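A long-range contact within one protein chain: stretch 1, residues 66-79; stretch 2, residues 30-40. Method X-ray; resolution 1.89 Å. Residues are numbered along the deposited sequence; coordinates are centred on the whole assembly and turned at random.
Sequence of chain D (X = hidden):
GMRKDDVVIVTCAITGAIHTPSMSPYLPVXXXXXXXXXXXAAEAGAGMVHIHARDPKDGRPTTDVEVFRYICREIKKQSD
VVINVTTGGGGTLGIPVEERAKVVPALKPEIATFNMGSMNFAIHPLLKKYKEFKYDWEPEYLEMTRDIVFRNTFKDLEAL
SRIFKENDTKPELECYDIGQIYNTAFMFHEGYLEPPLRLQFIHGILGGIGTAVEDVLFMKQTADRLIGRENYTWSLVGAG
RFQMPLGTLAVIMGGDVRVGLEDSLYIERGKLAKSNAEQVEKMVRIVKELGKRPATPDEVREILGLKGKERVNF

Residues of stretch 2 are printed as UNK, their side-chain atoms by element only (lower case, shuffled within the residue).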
# COMPACT_ATOMS: atom_id res chain seq x y z
N GLU D 66 -19.92 -6.41 40.43
CA GLU D 66 -20.96 -7.36 40.81
C GLU D 66 -21.95 -7.67 39.69
O GLU D 66 -22.46 -8.80 39.62
CB GLU D 66 -21.68 -6.95 42.08
CG GLU D 66 -20.80 -7.11 43.36
CD GLU D 66 -19.55 -8.03 43.22
OE1 GLU D 66 -19.67 -9.23 42.83
OE2 GLU D 66 -18.43 -7.54 43.56
N VAL D 67 -22.16 -6.70 38.80
CA VAL D 67 -23.01 -6.92 37.63
C VAL D 67 -22.27 -7.78 36.61
O VAL D 67 -22.80 -8.78 36.09
CB VAL D 67 -23.50 -5.57 37.01
CG1 VAL D 67 -24.37 -5.81 35.78
CG2 VAL D 67 -24.30 -4.74 38.09
N PHE D 68 -21.03 -7.42 36.34
CA PHE D 68 -20.16 -8.39 35.64
C PHE D 68 -20.17 -9.79 36.24
O PHE D 68 -20.24 -10.78 35.50
CB PHE D 68 -18.73 -7.91 35.59
CG PHE D 68 -18.48 -6.92 34.51
CD1 PHE D 68 -18.35 -7.34 33.20
CD2 PHE D 68 -18.36 -5.57 34.81
CE1 PHE D 68 -18.10 -6.45 32.18
CE2 PHE D 68 -18.10 -4.66 33.81
CZ PHE D 68 -17.97 -5.10 32.47
N ARG D 69 -20.04 -9.88 37.55
CA ARG D 69 -19.91 -11.19 38.18
C ARG D 69 -21.17 -12.01 37.91
O ARG D 69 -21.09 -13.19 37.54
CB ARG D 69 -19.60 -11.11 39.67
CG ARG D 69 -19.22 -12.48 40.24
CD ARG D 69 -18.98 -12.46 41.70
NE ARG D 69 -18.16 -11.34 42.15
CZ ARG D 69 -16.83 -11.30 42.11
NH1 ARG D 69 -16.12 -12.31 41.60
NH2 ARG D 69 -16.20 -10.22 42.58
N TYR D 70 -22.32 -11.36 38.06
CA TYR D 70 -23.59 -12.01 37.80
C TYR D 70 -23.70 -12.48 36.35
O TYR D 70 -24.02 -13.64 36.11
CB TYR D 70 -24.76 -11.09 38.18
CG TYR D 70 -26.10 -11.65 37.86
CD1 TYR D 70 -26.79 -12.47 38.77
CD2 TYR D 70 -26.71 -11.36 36.65
CE1 TYR D 70 -28.06 -12.99 38.45
CE2 TYR D 70 -27.92 -11.87 36.31
CZ TYR D 70 -28.60 -12.69 37.20
OH TYR D 70 -29.85 -13.16 36.83
N ILE D 71 -23.47 -11.57 35.40
CA ILE D 71 -23.58 -11.88 33.97
C ILE D 71 -22.66 -13.05 33.57
O ILE D 71 -23.09 -14.02 32.94
CB ILE D 71 -23.23 -10.66 33.10
CG1 ILE D 71 -24.25 -9.55 33.34
CG2 ILE D 71 -23.22 -11.04 31.64
CD1 ILE D 71 -23.95 -8.26 32.66
N CYS D 72 -21.42 -12.99 34.01
CA CYS D 72 -20.43 -14.00 33.59
C CYS D 72 -20.74 -15.35 34.21
O CYS D 72 -20.65 -16.37 33.55
CB CYS D 72 -19.01 -13.54 33.91
SG CYS D 72 -18.61 -12.11 32.93
N ARG D 73 -21.14 -15.35 35.48
CA ARG D 73 -21.46 -16.59 36.14
C ARG D 73 -22.65 -17.29 35.48
O ARG D 73 -22.65 -18.50 35.28
CB ARG D 73 -21.77 -16.36 37.63
CG ARG D 73 -22.13 -17.66 38.39
CD ARG D 73 -22.37 -17.41 39.90
NE ARG D 73 -23.31 -16.31 40.11
CZ ARG D 73 -23.04 -15.17 40.76
NH1 ARG D 73 -21.86 -14.94 41.33
NH2 ARG D 73 -24.00 -14.25 40.88
N GLU D 74 -23.67 -16.50 35.15
CA GLU D 74 -24.87 -17.04 34.53
C GLU D 74 -24.61 -17.53 33.12
O GLU D 74 -25.20 -18.54 32.71
CB GLU D 74 -25.99 -15.98 34.54
CG GLU D 74 -26.51 -15.66 35.96
CD GLU D 74 -27.42 -16.76 36.50
OE1 GLU D 74 -28.40 -17.10 35.82
OE2 GLU D 74 -27.17 -17.28 37.60
N ILE D 75 -23.77 -16.83 32.34
CA ILE D 75 -23.41 -17.35 31.01
C ILE D 75 -22.70 -18.71 31.19
O ILE D 75 -23.03 -19.73 30.52
CB ILE D 75 -22.51 -16.39 30.19
CG1 ILE D 75 -23.24 -15.09 29.84
CG2 ILE D 75 -22.08 -17.07 28.86
CD1 ILE D 75 -22.31 -13.95 29.41
N LYS D 76 -21.74 -18.75 32.11
CA LYS D 76 -20.93 -19.98 32.33
C LYS D 76 -21.78 -21.20 32.76
O LYS D 76 -21.48 -22.32 32.38
CB LYS D 76 -19.81 -19.70 33.35
CG LYS D 76 -18.90 -20.86 33.71
CD LYS D 76 -17.84 -20.34 34.66
CE LYS D 76 -17.07 -21.42 35.37
NZ LYS D 76 -17.99 -22.14 36.25
N LYS D 77 -22.85 -20.97 33.52
CA LYS D 77 -23.80 -22.03 33.84
C LYS D 77 -24.40 -22.69 32.61
O LYS D 77 -24.64 -23.89 32.62
CB LYS D 77 -24.96 -21.51 34.67
CG LYS D 77 -24.64 -21.37 36.13
CD LYS D 77 -25.87 -20.86 36.87
CE LYS D 77 -25.46 -20.30 38.22
NZ LYS D 77 -26.65 -19.77 38.92
N GLN D 78 -24.70 -21.90 31.59
CA GLN D 78 -25.37 -22.39 30.39
C GLN D 78 -24.42 -22.76 29.24
O GLN D 78 -24.80 -23.55 28.37
CB GLN D 78 -26.35 -21.35 29.88
CG GLN D 78 -27.45 -21.03 30.88
CD GLN D 78 -28.46 -20.14 30.25
OE1 GLN D 78 -28.93 -20.42 29.17
NE2 GLN D 78 -28.80 -19.04 30.91
N SER D 79 -23.21 -22.22 29.22
CA SER D 79 -22.39 -22.36 28.02
C SER D 79 -20.91 -22.44 28.33
O SER D 79 -20.46 -21.87 29.32
CB SER D 79 -22.68 -21.17 27.09
OG SER D 79 -21.82 -21.20 25.97
N UNK D 30 -30.63 -5.33 30.18
CA UNK D 30 -30.53 -5.87 31.54
C UNK D 30 -29.50 -6.98 31.62
O UNK D 30 -29.13 -7.57 30.59
o UNK D 30 -32.09 -7.61 31.16
c UNK D 30 -31.85 -6.45 31.96
c UNK D 30 -32.97 -5.43 31.79
N UNK D 31 -29.03 -7.30 32.83
CA UNK D 31 -28.06 -8.38 32.88
C UNK D 31 -28.59 -9.70 32.33
O UNK D 31 -27.84 -10.43 31.65
c UNK D 31 -29.08 -6.56 34.10
c UNK D 31 -27.87 -7.08 34.87
c UNK D 31 -27.77 -8.52 34.36
N UNK D 32 -29.86 -9.99 32.58
CA UNK D 32 -30.41 -11.26 32.10
C UNK D 32 -30.54 -11.26 30.58
O UNK D 32 -30.35 -12.31 29.94
o UNK D 32 -30.56 -12.58 34.61
c UNK D 32 -31.61 -12.02 34.19
o UNK D 32 -32.60 -11.82 34.92
c UNK D 32 -31.75 -11.57 32.75
N UNK D 33 -30.86 -10.11 29.99
CA UNK D 33 -30.85 -9.99 28.53
C UNK D 33 -29.47 -10.21 27.93
O UNK D 33 -29.33 -10.90 26.94
c UNK D 33 -31.36 -8.62 28.09
c UNK D 33 -33.22 -7.00 27.99
o UNK D 33 -32.39 -6.16 27.65
c UNK D 33 -32.81 -8.43 28.27
n UNK D 33 -34.50 -6.74 28.07
N UNK D 34 -28.45 -9.63 28.54
CA UNK D 34 -27.08 -9.85 28.08
C UNK D 34 -26.71 -11.34 28.17
O UNK D 34 -26.12 -11.89 27.23
c UNK D 34 -25.84 -6.50 29.74
c UNK D 34 -26.06 -8.92 28.87
c UNK D 34 -24.59 -9.32 28.54
c UNK D 34 -26.31 -7.45 28.57
N UNK D 35 -27.06 -11.99 29.27
CA UNK D 35 -26.78 -13.40 29.47
C UNK D 35 -27.43 -14.27 28.37
O UNK D 35 -26.77 -15.08 27.74
c UNK D 35 -27.14 -15.43 30.97
c UNK D 35 -27.25 -13.89 30.85
c UNK D 35 -26.51 -13.21 31.96
N UNK D 36 -28.72 -14.06 28.13
CA UNK D 36 -29.47 -14.84 27.15
C UNK D 36 -28.95 -14.61 25.74
O UNK D 36 -28.82 -15.56 24.96
c UNK D 36 -30.97 -14.54 27.23
c UNK D 36 -31.64 -15.14 28.42
o UNK D 36 -31.01 -17.26 29.48
o UNK D 36 -31.90 -17.30 27.38
c UNK D 36 -31.50 -16.68 28.43
N UNK D 37 -28.62 -13.37 25.41
CA UNK D 37 -28.07 -13.07 24.10
C UNK D 37 -26.68 -13.64 23.91
O UNK D 37 -26.38 -14.05 22.82
c UNK D 37 -29.33 -10.99 23.57
o UNK D 37 -29.24 -10.38 21.21
c UNK D 37 -28.01 -11.57 23.88
c UNK D 37 -29.70 -11.19 22.09
o UNK D 37 -30.45 -12.17 21.85
N UNK D 38 -25.86 -13.69 24.97
CA UNK D 38 -24.54 -14.29 24.86
C UNK D 38 -24.67 -15.81 24.56
O UNK D 38 -23.95 -16.35 23.72
c UNK D 38 -23.74 -14.07 26.13
N UNK D 39 -25.58 -16.49 25.28
CA UNK D 39 -25.79 -17.95 25.18
C UNK D 39 -26.36 -18.26 23.78
O UNK D 39 -25.91 -19.18 23.06
c UNK D 39 -26.90 -19.99 26.17
c UNK D 39 -26.64 -18.50 26.34
c UNK D 39 -25.94 -18.22 27.68
N UNK D 40 -27.32 -17.45 23.35
CA UNK D 40 -27.81 -17.58 21.98
C UNK D 40 -26.71 -17.36 20.93
O UNK D 40 -26.68 -18.06 19.94
n UNK D 40 -33.56 -15.49 23.61
c UNK D 40 -28.98 -16.64 21.73
c UNK D 40 -30.24 -17.10 22.52
c UNK D 40 -32.34 -16.33 23.67
c UNK D 40 -31.41 -16.14 22.44
O HOH W 1 -29.52 -14.81 33.57

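Position 30 precedes the helix of stretch 2 and has three side-chain atoms, a carbon bearing one oxygen and one carbon. It touches nothing on stretch 1. The short, branched, hydroxyl-type pattern is that of Thr30. Its OG1 accepts from the backbone N of position 33 at 3.0 Å, which caps the helix start.

At position 31 three carbons close a ring onto the backbone N and touch Val67, Tyr70 and Ile71. This is Pro31, the first helical residue; its CB lies 3.8 Å from both Tyr70 CD2 and Ile71 CG1, and its CG 3.8 Å from Val67 CG1.

Position 32 carries two carbons, the second with two oxygens, one of them 2.4 Å from Tyr70 OH. A carboxylate on so short a stem identifies Asp32. Tyr70 OH donates to OD1 in a very short hydrogen bond at the ring edge.

Position 33 has three carbons, the last bearing one oxygen and one nitrogen, and makes no contact with stretch 1. The terminal amide fits Gln33, whose OE1 accepts from Thr30 N at 3.2 Å.

Position 34 has four carbons, forked at the first, one arm two carbons long, and packs on Ile71; it is Ile34. Its CG2 lies 3.8 Å from Ile71 CG2.

Position 35 has one carbon bearing two more, set among Ile71, Glu74, Ile75 and Gln78. This is Val35, a knob in their hole, with CG2 3.6 Å from Ile71 O and CG1 3.8 Å from Glu74 CB.

At position 36 CB points away, but three carbons end in two oxygens, one facing the Gln78 amide. This is Glu36, whose OE2 accepts from Gln78 NE2 at 3.2 Å in a nearly straight bond.

Position 37 shows the same atoms but reaches nothing on stretch 1; it is Glu37, hydrogen-bonded elsewhere in the structure.

At position 38 the side chain is a single carbon, CB, 3.6 Å from Ile75 CD1; this is Ala38.

Position 39 repeats the three-carbon fork, against Ile75, Gln78 and Ser79, and is Val39, with CG1 3.6 Å from Gln78 OE1 and CG2 4.2 Å from Ile75 CG2.

Position 40 has four carbons in a row ending in nitrogen, without contact to stretch 1: exposed Lys40.

The two helices run in roughly the same direction, their axes at 34° and 9.1 Å apart at closest approach. Apolar side chains from Pro31 to Val39 meet Val67, Ile71 and Ile75, while the two direct hydrogen bonds lie at the more exposed margin. There a water also donates to Asp32 OD1 at 2.7 Å and, weakly, to Glu74 OE1 at 3.4 Å, linking the helices.

Stretch 2, residues 30-40: TPDQIVEEAVK
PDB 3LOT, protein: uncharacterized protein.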